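Local structure of ADP-ribosylating toxin CARDS (Mycoplasma pneumoniae, 4TLV) at residues A[38-44]-A[226-230]; A[100-104]-A[115-119]; A[215-221]-A[251-257]; A[496-500]-A[548-553]. The protein transfers the ADP-ribosyl group from NAD(+) to multiple target proteins and induces vacuolization in mammalian cells. One frame throughout, in Å; residues are numbered along the deposited sequence. Where two conformers were deposited one is given.

Contact 1. Residues A[38-44]-A[226-230]; sequences HILSTNF and ASLSF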
loop_
_atom_site.group_PDB
_atom_site.type_symbol
_atom_site.label_atom_id
_atom_site.label_comp_id
_atom_site.label_asym_id
_atom_site.label_seq_id
_atom_site.Cartn_x
_atom_site.Cartn_y
_atom_site.Cartn_z
ATOM N N HIS A 38 10.914 16.125 2.355
ATOM C CA HIS A 38 10.484 15.596 1.064
ATOM C C HIS A 38 9.155 14.842 1.179
ATOM O O HIS A 38 8.259 14.995 0.337
ATOM C CB HIS A 38 11.549 14.669 0.478
ATOM C CG HIS A 38 11.096 13.966 -0.755
ATOM N ND1 HIS A 38 10.847 14.635 -1.936
ATOM C CD2 HIS A 38 10.777 12.667 -0.974
ATOM C CE1 HIS A 38 10.408 13.771 -2.837
ATOM N NE2 HIS A 38 10.365 12.569 -2.282
ATOM N N ILE A 39 9.036 14.021 2.217
ATOM C CA ILE A 39 7.810 13.276 2.487
ATOM C C ILE A 39 6.663 14.235 2.821
ATOM O O ILE A 39 5.517 14.028 2.395
ATOM C CB ILE A 39 7.995 12.296 3.674
ATOM C CG1 ILE A 39 8.986 11.190 3.300
ATOM C CG2 ILE A 39 6.668 11.694 4.081
ATOM C CD1 ILE A 39 8.600 10.426 2.033
ATOM N N LEU A 40 6.975 15.292 3.570
ATOM C CA LEU A 40 5.937 16.206 4.058
ATOM C C LEU A 40 5.769 17.467 3.208
ATOM O O LEU A 40 4.956 18.340 3.528
ATOM C CB LEU A 40 6.224 16.595 5.516
ATOM C CG LEU A 40 6.312 15.444 6.514
ATOM C CD1 LEU A 40 6.780 15.961 7.874
ATOM C CD2 LEU A 40 4.938 14.782 6.626
ATOM N N SER A 41 6.552 17.571 2.134
ATOM C CA SER A 41 6.500 18.723 1.228
ATOM C C SER A 41 6.678 20.061 1.963
ATOM O O SER A 41 6.045 21.056 1.618
ATOM C CB SER A 41 5.206 18.749 0.402
ATOM O OG SER A 41 5.018 17.539 -0.338
ATOM N N THR A 42 7.534 20.070 2.979
ATOM C CA THR A 42 7.818 21.284 3.743
ATOM C C THR A 42 8.485 22.344 2.872
ATOM O O THR A 42 9.490 22.061 2.218
ATOM C CB THR A 42 8.774 20.988 4.899
ATOM O OG1 THR A 42 8.272 19.881 5.645
ATOM C CG2 THR A 42 8.915 22.219 5.820
ATOM N N ASN A 43 7.947 23.566 2.888
ATOM C CA ASN A 43 8.499 24.659 2.076
ATOM C C ASN A 43 8.880 24.135 0.698
ATOM O O ASN A 43 10.032 24.265 0.267
ATOM C CB ASN A 43 9.742 25.273 2.738
ATOM C CG ASN A 43 9.456 25.860 4.110
ATOM O OD1 ASN A 43 8.249 26.378 4.298
ATOM N ND2 ASN A 43 10.318 25.848 4.994
ATOM N N PHE A 44 7.897 23.553 0.016
ATOM C CA PHE A 44 8.119 22.755 -1.183
ATOM C C PHE A 44 8.879 23.485 -2.278
ATOM O O PHE A 44 8.635 24.667 -2.554
ATOM C CB PHE A 44 6.766 22.278 -1.735
ATOM C CG PHE A 44 6.879 21.389 -2.932
ATOM C CD1 PHE A 44 7.341 20.083 -2.797
ATOM C CD2 PHE A 44 6.511 21.843 -4.190
ATOM C CE1 PHE A 44 7.432 19.241 -3.912
ATOM C CE2 PHE A 44 6.604 21.005 -5.306
ATOM C CZ PHE A 44 7.066 19.710 -5.163
ATOM N N ALA A 226 -1.869 13.635 -1.195
ATOM C CA ALA A 226 -0.718 13.396 -2.066
ATOM C C ALA A 226 0.398 14.346 -1.647
ATOM O O ALA A 226 0.124 15.467 -1.222
ATOM C CB ALA A 226 -1.088 13.630 -3.551
ATOM N N SER A 227 1.651 13.921 -1.746
ATOM C CA SER A 227 2.710 14.913 -1.559
ATOM C C SER A 227 2.787 15.786 -2.797
ATOM O O SER A 227 2.401 15.380 -3.900
ATOM C CB SER A 227 4.072 14.279 -1.277
ATOM O OG SER A 227 4.373 13.325 -2.254
ATOM N N LEU A 228 3.296 16.992 -2.619
ATOM C CA LEU A 228 3.444 17.895 -3.749
ATOM C C LEU A 228 4.454 17.382 -4.789
ATOM O O LEU A 228 4.387 17.752 -5.962
ATOM C CB LEU A 228 3.804 19.302 -3.262
ATOM C CG LEU A 228 2.622 20.127 -2.714
ATOM C CD1 LEU A 228 1.903 19.460 -1.533
ATOM C CD2 LEU A 228 3.099 21.536 -2.341
ATOM N N SER A 229 5.379 16.520 -4.388
ATOM C CA SER A 229 6.356 16.027 -5.316
ATOM C C SER A 229 5.554 15.129 -6.414
ATOM O O SER A 229 5.975 15.042 -7.561
ATOM C CB SER A 229 7.485 15.213 -4.680
ATOM O OG SER A 229 6.954 14.110 -3.959
ATOM N N PHE A 230 4.450 14.506 -6.002
ATOM C CA PHE A 230 3.586 13.777 -6.930
ATOM C C PHE A 230 2.620 14.724 -7.669
ATOM O O PHE A 230 2.504 14.679 -8.901
ATOM C CB PHE A 230 2.783 12.686 -6.193
ATOM C CG PHE A 230 3.556 11.405 -5.963
ATOM C CD1 PHE A 230 4.597 11.356 -5.043
ATOM C CD2 PHE A 230 3.240 10.252 -6.660
ATOM C CE1 PHE A 230 5.332 10.185 -4.842
ATOM C CE2 PHE A 230 3.967 9.066 -6.456
ATOM C CZ PHE A 230 5.019 9.038 -5.553
HETATM O O HOH W 1 6.932 12.602 -1.240
HETATM O O HOH W 2 7.226 16.622 -1.517
#

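Contact 2. Residues A[100-104]-A[115-119]; sequences LDLMR and REMAQ. With GOL (glycerol), chain J.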
loop_
_atom_site.group_PDB
_atom_site.type_symbol
_atom_site.label_atom_id
_atom_site.label_comp_id
_atom_site.label_asym_id
_atom_site.label_seq_id
_atom_site.Cartn_x
_atom_site.Cartn_y
_atom_site.Cartn_z
ATOM N N LEU A 100 12.670 5.144 12.204
ATOM C CA LEU A 100 11.904 4.855 13.416
ATOM C C LEU A 100 12.713 3.950 14.349
ATOM O O LEU A 100 12.844 4.229 15.539
ATOM C CB LEU A 100 10.569 4.189 13.075
ATOM C CG LEU A 100 9.802 3.738 14.324
ATOM C CD1 LEU A 100 9.335 4.935 15.146
ATOM C CD2 LEU A 100 8.618 2.851 13.887
ATOM N N ASP A 101 13.239 2.864 13.794
ATOM C CA ASP A 101 14.103 1.946 14.522
ATOM C C ASP A 101 15.238 2.720 15.216
ATOM O O ASP A 101 15.394 2.638 16.426
ATOM C CB ASP A 101 14.662 0.923 13.533
ATOM C CG ASP A 101 15.639 -0.052 14.159
ATOM O OD1 ASP A 101 15.539 -0.331 15.372
ATOM O OD2 ASP A 101 16.495 -0.575 13.410
ATOM N N LEU A 102 16.011 3.484 14.453
ATOM C CA LEU A 102 17.111 4.244 15.040
ATOM C C LEU A 102 16.631 5.176 16.166
ATOM O O LEU A 102 17.267 5.260 17.218
ATOM C CB LEU A 102 17.871 5.018 13.969
ATOM C CG LEU A 102 18.564 4.125 12.924
ATOM C CD1 LEU A 102 19.025 4.952 11.771
ATOM C CD2 LEU A 102 19.726 3.348 13.542
ATOM N N MET A 103 15.519 5.874 15.948
ATOM C CA MET A 103 14.952 6.743 16.973
ATOM C C MET A 103 14.552 5.979 18.236
ATOM O O MET A 103 14.802 6.449 19.342
ATOM C CB MET A 103 13.774 7.562 16.428
ATOM C CG MET A 103 14.205 8.582 15.376
ATOM S SD MET A 103 12.870 9.699 14.917
ATOM C CE MET A 103 11.559 8.528 14.585
ATOM N N ARG A 104 13.938 4.808 18.086
ATOM C CA ARG A 104 13.532 4.045 19.263
ATOM C C ARG A 104 14.750 3.497 20.013
ATOM O O ARG A 104 14.699 3.327 21.227
ATOM C CB ARG A 104 12.613 2.876 18.906
ATOM C CG ARG A 104 11.264 3.266 18.300
ATOM C CD ARG A 104 10.519 4.346 19.092
ATOM N NE ARG A 104 10.259 3.999 20.499
ATOM C CZ ARG A 104 9.585 4.781 21.339
ATOM N NH1 ARG A 104 9.092 5.933 20.916
ATOM N NH2 ARG A 104 9.395 4.415 22.604
ATOM N N ARG A 115 11.812 13.524 18.659
ATOM C CA ARG A 115 11.288 12.217 18.289
ATOM C C ARG A 115 9.756 12.192 18.151
ATOM O O ARG A 115 9.227 11.549 17.249
ATOM C CB ARG A 115 11.753 11.135 19.255
ATOM C CG ARG A 115 11.273 9.735 18.842
ATOM C CD ARG A 115 11.893 8.665 19.687
ATOM N NE ARG A 115 11.306 8.593 21.024
ATOM C CZ ARG A 115 11.683 7.711 21.944
ATOM N NH1 ARG A 115 12.634 6.831 21.672
ATOM N NH2 ARG A 115 11.104 7.693 23.133
ATOM N N GLU A 116 9.054 12.880 19.043
ATOM C CA GLU A 116 7.596 12.937 18.960
ATOM C C GLU A 116 7.169 13.479 17.593
ATOM O O GLU A 116 6.303 12.906 16.931
ATOM C CB GLU A 116 7.005 13.787 20.095
ATOM C CG GLU A 116 5.473 13.876 20.074
ATOM C CD GLU A 116 4.894 14.777 21.176
ATOM O OE1 GLU A 116 5.682 15.404 21.923
ATOM O OE2 GLU A 116 3.648 14.855 21.291
ATOM N N MET A 117 7.792 14.569 17.163
ATOM C CA MET A 117 7.497 15.140 15.854
ATOM C C MET A 117 7.857 14.189 14.713
ATOM O O MET A 117 7.120 14.080 13.733
ATOM C CB MET A 117 8.248 16.460 15.665
ATOM C CG MET A 117 7.814 17.565 16.606
ATOM S SD MET A 117 8.943 18.980 16.536
ATOM C CE MET A 117 8.752 19.548 14.835
ATOM N N ALA A 118 9.003 13.518 14.824
ATOM C CA ALA A 118 9.422 12.599 13.770
ATOM C C ALA A 118 8.426 11.450 13.646
ATOM O O ALA A 118 8.118 10.994 12.541
ATOM C CB ALA A 118 10.828 12.066 14.035
ATOM N N GLN A 119 7.925 10.975 14.781
ATOM C CA GLN A 119 6.950 9.887 14.770
ATOM C C GLN A 119 5.606 10.300 14.149
ATOM O O GLN A 119 4.909 9.473 13.546
ATOM C CB GLN A 119 6.787 9.277 16.176
ATOM C CG GLN A 119 8.033 8.460 16.550
ATOM C CD GLN A 119 8.041 8.006 17.989
ATOM O OE1 GLN A 119 9.049 7.226 18.350
ATOM N NE2 GLN A 119 7.142 8.350 18.773
HETATM C C1 GOL J . 8.484 9.509 23.266
HETATM O O1 GOL J . 8.808 9.910 21.950
HETATM C C2 GOL J . 7.188 8.703 23.278
HETATM O O2 GOL J . 7.067 7.956 22.087
HETATM C C3 GOL J . 7.208 7.736 24.450
HETATM O O3 GOL J . 7.945 6.583 24.106
HETATM O O HOH W 3 13.221 4.442 23.452
#

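Contact 3. Residues A[215-221]-A[251-257]; sequences ASVADVS and AEKIDNY. With SO4 (sulfate ion), chain H.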
loop_
_atom_site.group_PDB
_atom_site.type_symbol
_atom_site.label_atom_id
_atom_site.label_comp_id
_atom_site.label_asym_id
_atom_site.label_seq_id
_atom_site.Cartn_x
_atom_site.Cartn_y
_atom_site.Cartn_z
ATOM N N ALA A 215 3.970 20.947 7.244
ATOM C CA ALA A 215 3.782 20.086 6.073
ATOM C C ALA A 215 2.828 20.726 5.080
ATOM O O ALA A 215 2.071 21.632 5.430
ATOM C CB ALA A 215 3.260 18.717 6.495
ATOM N N SER A 216 2.891 20.274 3.832
ATOM C CA SER A 216 1.937 20.668 2.811
ATOM C C SER A 216 1.388 19.380 2.190
ATOM O O SER A 216 2.109 18.392 2.055
ATOM C CB SER A 216 2.588 21.551 1.749
ATOM O OG SER A 216 2.994 22.798 2.301
ATOM N N VAL A 217 0.101 19.392 1.863
ATOM C CA VAL A 217 -0.583 18.199 1.390
ATOM C C VAL A 217 -1.481 18.607 0.251
ATOM O O VAL A 217 -2.256 19.562 0.379
ATOM C CB VAL A 217 -1.511 17.595 2.476
ATOM C CG1 VAL A 217 -2.137 16.291 1.977
ATOM C CG2 VAL A 217 -0.765 17.364 3.771
ATOM N N ALA A 218 -1.384 17.895 -0.864
ATOM C CA ALA A 218 -2.348 18.086 -1.931
ATOM C C ALA A 218 -3.569 17.176 -1.701
ATOM O O ALA A 218 -3.428 15.968 -1.483
ATOM C CB ALA A 218 -1.705 17.807 -3.284
ATOM N N ASP A 219 -4.759 17.765 -1.744
ATOM C CA ASP A 219 -6.012 17.011 -1.639
ATOM C C ASP A 219 -6.359 16.488 -3.037
ATOM O O ASP A 219 -6.671 17.276 -3.935
ATOM C CB ASP A 219 -7.119 17.938 -1.128
ATOM C CG ASP A 219 -8.445 17.246 -0.966
ATOM O OD1 ASP A 219 -8.641 16.158 -1.550
ATOM O OD2 ASP A 219 -9.299 17.794 -0.232
ATOM N N VAL A 220 -6.311 15.168 -3.229
ATOM C CA VAL A 220 -6.572 14.611 -4.560
ATOM C C VAL A 220 -7.878 13.815 -4.650
ATOM O O VAL A 220 -7.988 12.876 -5.444
ATOM C CB VAL A 220 -5.361 13.804 -5.109
ATOM C CG1 VAL A 220 -4.191 14.745 -5.388
ATOM C CG2 VAL A 220 -4.958 12.668 -4.128
ATOM N N SER A 221 -8.845 14.217 -3.822
ATOM C CA SER A 221 -10.230 13.737 -3.839
ATOM C C SER A 221 -10.456 12.506 -2.978
ATOM O O SER A 221 -9.535 11.731 -2.722
ATOM C CB SER A 221 -10.750 13.480 -5.259
ATOM O OG SER A 221 -10.507 14.590 -6.104
ATOM N N ALA A 251 -4.669 18.836 -8.330
ATOM C CA ALA A 251 -5.256 18.521 -7.028
ATOM C C ALA A 251 -6.482 19.410 -6.838
ATOM O O ALA A 251 -6.594 20.442 -7.513
ATOM C CB ALA A 251 -4.249 18.787 -5.920
ATOM N N GLU A 252 -7.386 19.023 -5.935
ATOM C CA GLU A 252 -8.529 19.876 -5.610
ATOM C C GLU A 252 -8.026 21.130 -4.918
ATOM O O GLU A 252 -8.579 22.223 -5.108
ATOM C CB GLU A 252 -9.542 19.161 -4.707
ATOM C CG GLU A 252 -10.174 17.905 -5.312
ATOM C CD GLU A 252 -11.454 17.483 -4.572
ATOM O OE1 GLU A 252 -11.904 18.214 -3.652
ATOM O OE2 GLU A 252 -12.022 16.430 -4.926
ATOM N N LYS A 253 -6.962 20.976 -4.129
ATOM C CA LYS A 253 -6.513 22.052 -3.263
ATOM C C LYS A 253 -5.218 21.662 -2.575
ATOM O O LYS A 253 -4.931 20.478 -2.436
ATOM C CB LYS A 253 -7.605 22.282 -2.216
ATOM C CG LYS A 253 -7.349 23.364 -1.208
ATOM C CD LYS A 253 -8.379 23.231 -0.081
ATOM C CE LYS A 253 -8.108 24.216 1.036
ATOM N NZ LYS A 253 -8.797 23.804 2.292
ATOM N N ILE A 254 -4.433 22.651 -2.152
ATOM C CA ILE A 254 -3.244 22.394 -1.337
ATOM C C ILE A 254 -3.451 22.987 0.053
ATOM O O ILE A 254 -3.885 24.127 0.193
ATOM C CB ILE A 254 -1.925 22.919 -1.982
ATOM C CG1 ILE A 254 -1.419 21.961 -3.063
ATOM C CG2 ILE A 254 -0.812 22.998 -0.939
ATOM C CD1 ILE A 254 -2.237 21.906 -4.298
ATOM N N ASP A 255 -3.203 22.187 1.078
ATOM C CA ASP A 255 -3.310 22.644 2.457
ATOM C C ASP A 255 -1.957 22.624 3.142
ATOM O O ASP A 255 -1.142 21.744 2.880
ATOM C CB ASP A 255 -4.260 21.752 3.239
ATOM C CG ASP A 255 -5.694 21.886 2.771
ATOM O OD1 ASP A 255 -6.324 22.913 3.091
ATOM O OD2 ASP A 255 -6.179 20.976 2.069
ATOM N N ASN A 256 -1.725 23.599 4.020
ATOM C CA ASN A 256 -0.531 23.614 4.863
ATOM C C ASN A 256 -0.916 23.410 6.323
ATOM O O ASN A 256 -1.884 24.007 6.804
ATOM C CB ASN A 256 0.201 24.957 4.729
ATOM C CG ASN A 256 0.474 25.336 3.286
ATOM O OD1 ASN A 256 1.144 24.457 2.550
ATOM N ND2 ASN A 256 0.075 26.412 2.835
ATOM N N TYR A 257 -0.160 22.580 7.029
ATOM C CA TYR A 257 -0.430 22.299 8.428
ATOM C C TYR A 257 0.849 22.248 9.238
ATOM O O TYR A 257 1.886 21.757 8.765
ATOM C CB TYR A 257 -1.085 20.929 8.596
ATOM C CG TYR A 257 -2.339 20.662 7.783
ATOM C CD1 TYR A 257 -3.583 21.152 8.187
ATOM C CD2 TYR A 257 -2.282 19.870 6.631
ATOM C CE1 TYR A 257 -4.744 20.881 7.440
ATOM C CE2 TYR A 257 -3.427 19.593 5.884
ATOM C CZ TYR A 257 -4.655 20.096 6.298
ATOM O OH TYR A 257 -5.785 19.808 5.560
HETATM S S SO4 H . -12.179 23.274 2.267
HETATM O O1 SO4 H . -11.174 23.472 1.230
HETATM O O2 SO4 H . -11.551 22.682 3.446
HETATM O O3 SO4 H . -13.239 22.414 1.745
HETATM O O4 SO4 H . -12.749 24.568 2.639
HETATM O O HOH W 4 -4.919 18.841 1.501
HETATM O O HOH W 5 -11.080 19.654 -1.491
HETATM O O HOH W 6 -8.237 19.391 2.085
#

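Contact 4. Residues A[496-500]-A[548-553]; sequences NKLNK and CYADNQ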
loop_
_atom_site.group_PDB
_atom_site.type_symbol
_atom_site.label_atom_id
_atom_site.label_comp_id
_atom_site.label_asym_id
_atom_site.label_seq_id
_atom_site.Cartn_x
_atom_site.Cartn_y
_atom_site.Cartn_z
ATOM N N ASN A 496 3.840 -7.364 25.561
ATOM C CA ASN A 496 5.068 -7.500 26.340
ATOM C C ASN A 496 4.719 -7.497 27.823
ATOM O O ASN A 496 3.855 -6.748 28.230
ATOM C CB ASN A 496 6.011 -6.335 26.042
ATOM C CG ASN A 496 7.151 -6.231 27.050
ATOM O OD1 ASN A 496 8.093 -7.141 26.953
ATOM N ND2 ASN A 496 7.176 -5.340 27.905
ATOM N N LYS A 497 5.378 -8.333 28.623
ATOM C CA LYS A 497 5.131 -8.340 30.079
ATOM C C LYS A 497 6.360 -7.869 30.856
ATOM O O LYS A 497 6.258 -7.420 32.002
ATOM C CB LYS A 497 4.743 -9.740 30.554
ATOM C CG LYS A 497 3.446 -10.256 29.958
ATOM C CD LYS A 497 3.273 -11.751 30.203
ATOM C CE LYS A 497 3.113 -12.060 31.679
ATOM N NZ LYS A 497 2.519 -13.421 31.885
ATOM N N LEU A 498 7.520 -7.983 30.218
ATOM C CA LEU A 498 8.800 -7.638 30.839
ATOM C C LEU A 498 8.962 -6.154 31.141
ATOM O O LEU A 498 8.686 -5.295 30.296
ATOM C CB LEU A 498 9.958 -8.091 29.944
ATOM C CG LEU A 498 11.382 -7.748 30.405
ATOM C CD1 LEU A 498 11.746 -8.579 31.643
ATOM C CD2 LEU A 498 12.386 -7.995 29.288
ATOM N N ASN A 499 9.437 -5.855 32.348
ATOM C CA ASN A 499 9.837 -4.495 32.696
ATOM C C ASN A 499 10.973 -4.496 33.719
ATOM O O ASN A 499 11.449 -5.558 34.121
ATOM C CB ASN A 499 8.645 -3.687 33.210
ATOM C CG ASN A 499 8.021 -4.300 34.443
ATOM O OD1 ASN A 499 8.722 -4.675 35.382
ATOM N ND2 ASN A 499 6.694 -4.408 34.449
ATOM N N LYS A 500 11.399 -3.307 34.132
ATOM C CA LYS A 500 12.559 -3.166 35.014
ATOM C C LYS A 500 12.310 -3.672 36.435
ATOM O O LYS A 500 13.230 -3.710 37.253
ATOM C CB LYS A 500 13.051 -1.714 35.034
ATOM C CG LYS A 500 14.053 -1.404 33.925
ATOM C CD LYS A 500 14.240 0.093 33.710
ATOM C CE LYS A 500 12.955 0.745 33.205
ATOM N NZ LYS A 500 13.208 2.033 32.496
ATOM N N CYS A 548 10.061 -3.958 21.560
ATOM C CA CYS A 548 8.882 -3.288 22.081
ATOM C C CYS A 548 9.193 -1.809 22.341
ATOM O O CYS A 548 10.272 -1.475 22.836
ATOM C CB CYS A 548 8.434 -4.006 23.365
ATOM S SG CYS A 548 7.078 -3.236 24.234
ATOM N N TYR A 549 8.267 -0.917 21.998
ATOM C CA TYR A 549 8.462 0.511 22.264
ATOM C C TYR A 549 8.744 0.816 23.737
ATOM O O TYR A 549 9.475 1.755 24.047
ATOM C CB TYR A 549 7.210 1.318 21.925
ATOM C CG TYR A 549 6.984 1.743 20.474
ATOM C CD1 TYR A 549 7.011 0.826 19.432
ATOM C CD2 TYR A 549 6.647 3.057 20.183
ATOM C CE1 TYR A 549 6.746 1.231 18.104
ATOM C CE2 TYR A 549 6.385 3.470 18.877
ATOM C CZ TYR A 549 6.442 2.545 17.844
ATOM O OH TYR A 549 6.147 2.958 16.560
ATOM N N ALA A 550 8.098 0.080 24.636
ATOM C CA ALA A 550 8.106 0.450 26.059
ATOM C C ALA A 550 9.515 0.693 26.607
ATOM O O ALA A 550 9.791 1.750 27.167
ATOM C CB ALA A 550 7.370 -0.596 26.902
ATOM N N ASP A 551 10.395 -0.284 26.441
ATOM C CA ASP A 551 11.747 -0.183 26.986
ATOM C C ASP A 551 12.711 -1.006 26.142
ATOM O O ASP A 551 13.710 -1.524 26.648
ATOM C CB ASP A 551 11.775 -0.653 28.455
ATOM C CG ASP A 551 13.026 -0.184 29.205
ATOM O OD1 ASP A 551 13.663 0.806 28.778
ATOM O OD2 ASP A 551 13.370 -0.810 30.231
ATOM N N ASN A 552 12.402 -1.135 24.851
ATOM C CA ASN A 552 13.243 -1.889 23.915
ATOM C C ASN A 552 13.461 -3.350 24.259
ATOM O O ASN A 552 14.481 -3.936 23.895
ATOM C CB ASN A 552 14.573 -1.179 23.680
ATOM C CG ASN A 552 14.389 0.101 22.942
ATOM O OD1 ASN A 552 13.509 0.189 22.084
ATOM N ND2 ASN A 552 15.183 1.118 23.274
ATOM N N GLN A 553 12.486 -3.943 24.935
ATOM C CA GLN A 553 12.505 -5.379 25.184
ATOM C C GLN A 553 12.475 -6.097 23.859
ATOM O O GLN A 553 11.684 -5.728 22.975
ATOM C CB GLN A 553 11.281 -5.798 26.007
ATOM C CG GLN A 553 11.154 -5.091 27.354
ATOM C CD GLN A 553 10.338 -3.799 27.308
ATOM O OE1 GLN A 553 10.204 -3.143 26.267
ATOM N NE2 GLN A 553 9.785 -3.431 28.452
#

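Contact 1. Residues A[38-44]-A[226-230]
This is a buried contact between two helix ends: the C-terminal exit of helix 35-40 in the mono-ADP-ribosyltransferase domain meets the start of helix 228-231, in the inferred NAD(+)-binding pocket region. The evidence centres on Ser41, which leaves the helical conformation with a positive phi of 54° and lies nearest Leu228, CA to CA 5.9 Å. Its OG accepts a hydrogen bond from Leu228 N (2.9 Å, 150° at the hydrogen). Ser227 occupies the N-cap position but its side chain makes no capping bond, so Ser41 supplies an acceptor for the first helical amide from outside the helix. Beside this bond, Phe44 lays its ring against Leu228 in a CH-pi contact: Leu228 CB is 3.5 Å from the ring centroid and 5° off the normal. Trp235 meets Phe44 edge-to-face. Two waters bridge the segments. One joins His38 O (3.2 Å) to Ser227 OG (2.8 Å); the other joins His38 O (2.7 Å) to Ser41 OG (2.7 Å) and, weakly, Ser229 N (3.4 Å). The imidazole of His38 reaches Ser229, CE1 to OG 3.6 Å, while its NE2 hydrogen-bonds Glu134. Strand 214-219 borders both pieces: Leu40 and Ala226 form backbone hydrogen bonds to Ser216 and Ala218.

Contact 2. Residues A[100-104]-A[115-119]
Arg115, in the first turn of helix 115-126, extends toward helix 92-104. Its NH1 donates to Met103 O (3.2 Å, 154°), and its CD lies 3.9 Å from Met103 CB. A water links Arg115 NH1 (3.0 Å) to Arg104 O (2.9 Å). Arg115 also stacks flat on Arg104: the guanidinium centres are 3.6 Å apart and the planes are inclined by only 15°. Two like charges thus lie face to face, with several of their donors directed in plane to acceptors: Met103 O, Gln119 OE1, a glycerol probably derived from the crystallisation liquor and, for Arg104 NH2, Tyr549 O of D3. Arg115 NE bonds glycerol O1 at 3.0 Å, and Arg104 NH2 bonds glycerol O3 at 3.0 Å. The framework is an antiparallel helix pair within the transferase domain, joined through strand 108-110; the local axes approach to 10.9 Å at 157°. One turn on, Ala118 offers a small surface to Met103, whose SD comes to 3.2 Å from Ala118 CB. Gln119 follows, with its CG 4.0 Å from Met103 CE. Its OE1 accepts from Arg104 NH1 (2.9 Å, 160°), while its NE2 bonds weakly to glycerol O2 at 3.3 Å.

Contact 3. Residues A[215-221]-A[251-257]
Tyr257 turns the edge of its ring to Val217, with CE2 4.1 Å from Val217 CG2, on the sheet face that also carries Ala215 and Asp255. The two strands form an antiparallel beta ladder in the inferred NAD(+)-binding region; the local axes pass 4.7 Å apart at 156°. Ala215-Tyr257 and Val217-Asp255 are hydrogen-bonded pairs: Ala215 N reaches Tyr257 O at 2.7 Å, and Asp255 N reaches Val217 O at 2.9 Å and 172°. Between them, the non-hydrogen-bonded pair Ser216-Asn256 adds a very short side-chain bond, OG to OD1 2.5 Å. On that same face, Ala218 CB packs 4.2 Å from Ile254 CG1. At the end of the strand, Asp219 N donates to Lys253 O (2.8 Å) and its O accepts from Glu252 N (2.8 Å); Asp219 OD1 accepts from Ser221 N (3.0 Å) in an Asx turn, as well as from Ser268. A water bridges the like-charged Asp219 OD2 (2.9 Å) and Glu252 OE1 (2.7 Å). Ser221 OG donates to Glu252 OE2 at 2.7 Å.

Contact 4. Residues A[496-500]-A[548-553]
The hydrogen bond across the contact ends on a carbonyl with two donors. Leu498 O accepts from Gln553 NE2 (2.8 Å, 133°) and from Asn496 ND2 within its own loop (2.8 Å, 154°). That shared acceptor accounts for the 3.3 Å between Asn496 ND2 and Gln553 NE2, two donors that do not bond each other. Asn496 is held further by Ser569 at its OD1 and Asn523 at its ND2. The other end of the Gln553 amide looks inward: OE1 accepts from Asp551 N at 2.9 Å, so the side chain spans its own turn as well as the gap. Both segments are loops of D3, the C-terminal beta-trefoil domain: residues 496-500 come after strand 490-495, and residues 548-553 lead from strand 543-548 to strand 554-558. The latter turn is closed by Cys548 N to Gln553 O at 2.8 Å, with Asn552 at positive phi (59°). Van der Waals packing adds Leu498 CD2 against Gln553 CG and Asn496 CB against Cys548 SG, each at 3.7 Å. The charged pair lies at the periphery: Lys500 NZ is 3.6 Å from Asp551 OD2, a long salt bridge, and the same carboxylate oxygen has a weak hydrogen bond with Tyr571.

Overall arrangement
Contacts 1 and 3 are directly joined, their centres about 10 Å apart: Ala226 N lies 2.8 Å from Ala218 O and Leu40 O lies 2.8 Å from Ser216 N, both probable hydrogen bonds. Contact 1 bridges the transferase domain and the inferred NAD(+)-binding region, and contact 3 lies wholly within the latter. Contact 2, nested in sequence within contact 1, lies about 20 Å from it between centres without touching it. It meets contact 4 instead, centres about 17 Å apart: Arg104 NH2 is 3.0 Å from Tyr549 O, and Arg104 O is 3.1 Å from Asn552 ND2, joining the transferase domain to D3. Contacts 3 and 4 lie farthest apart, about 38 Å between centres.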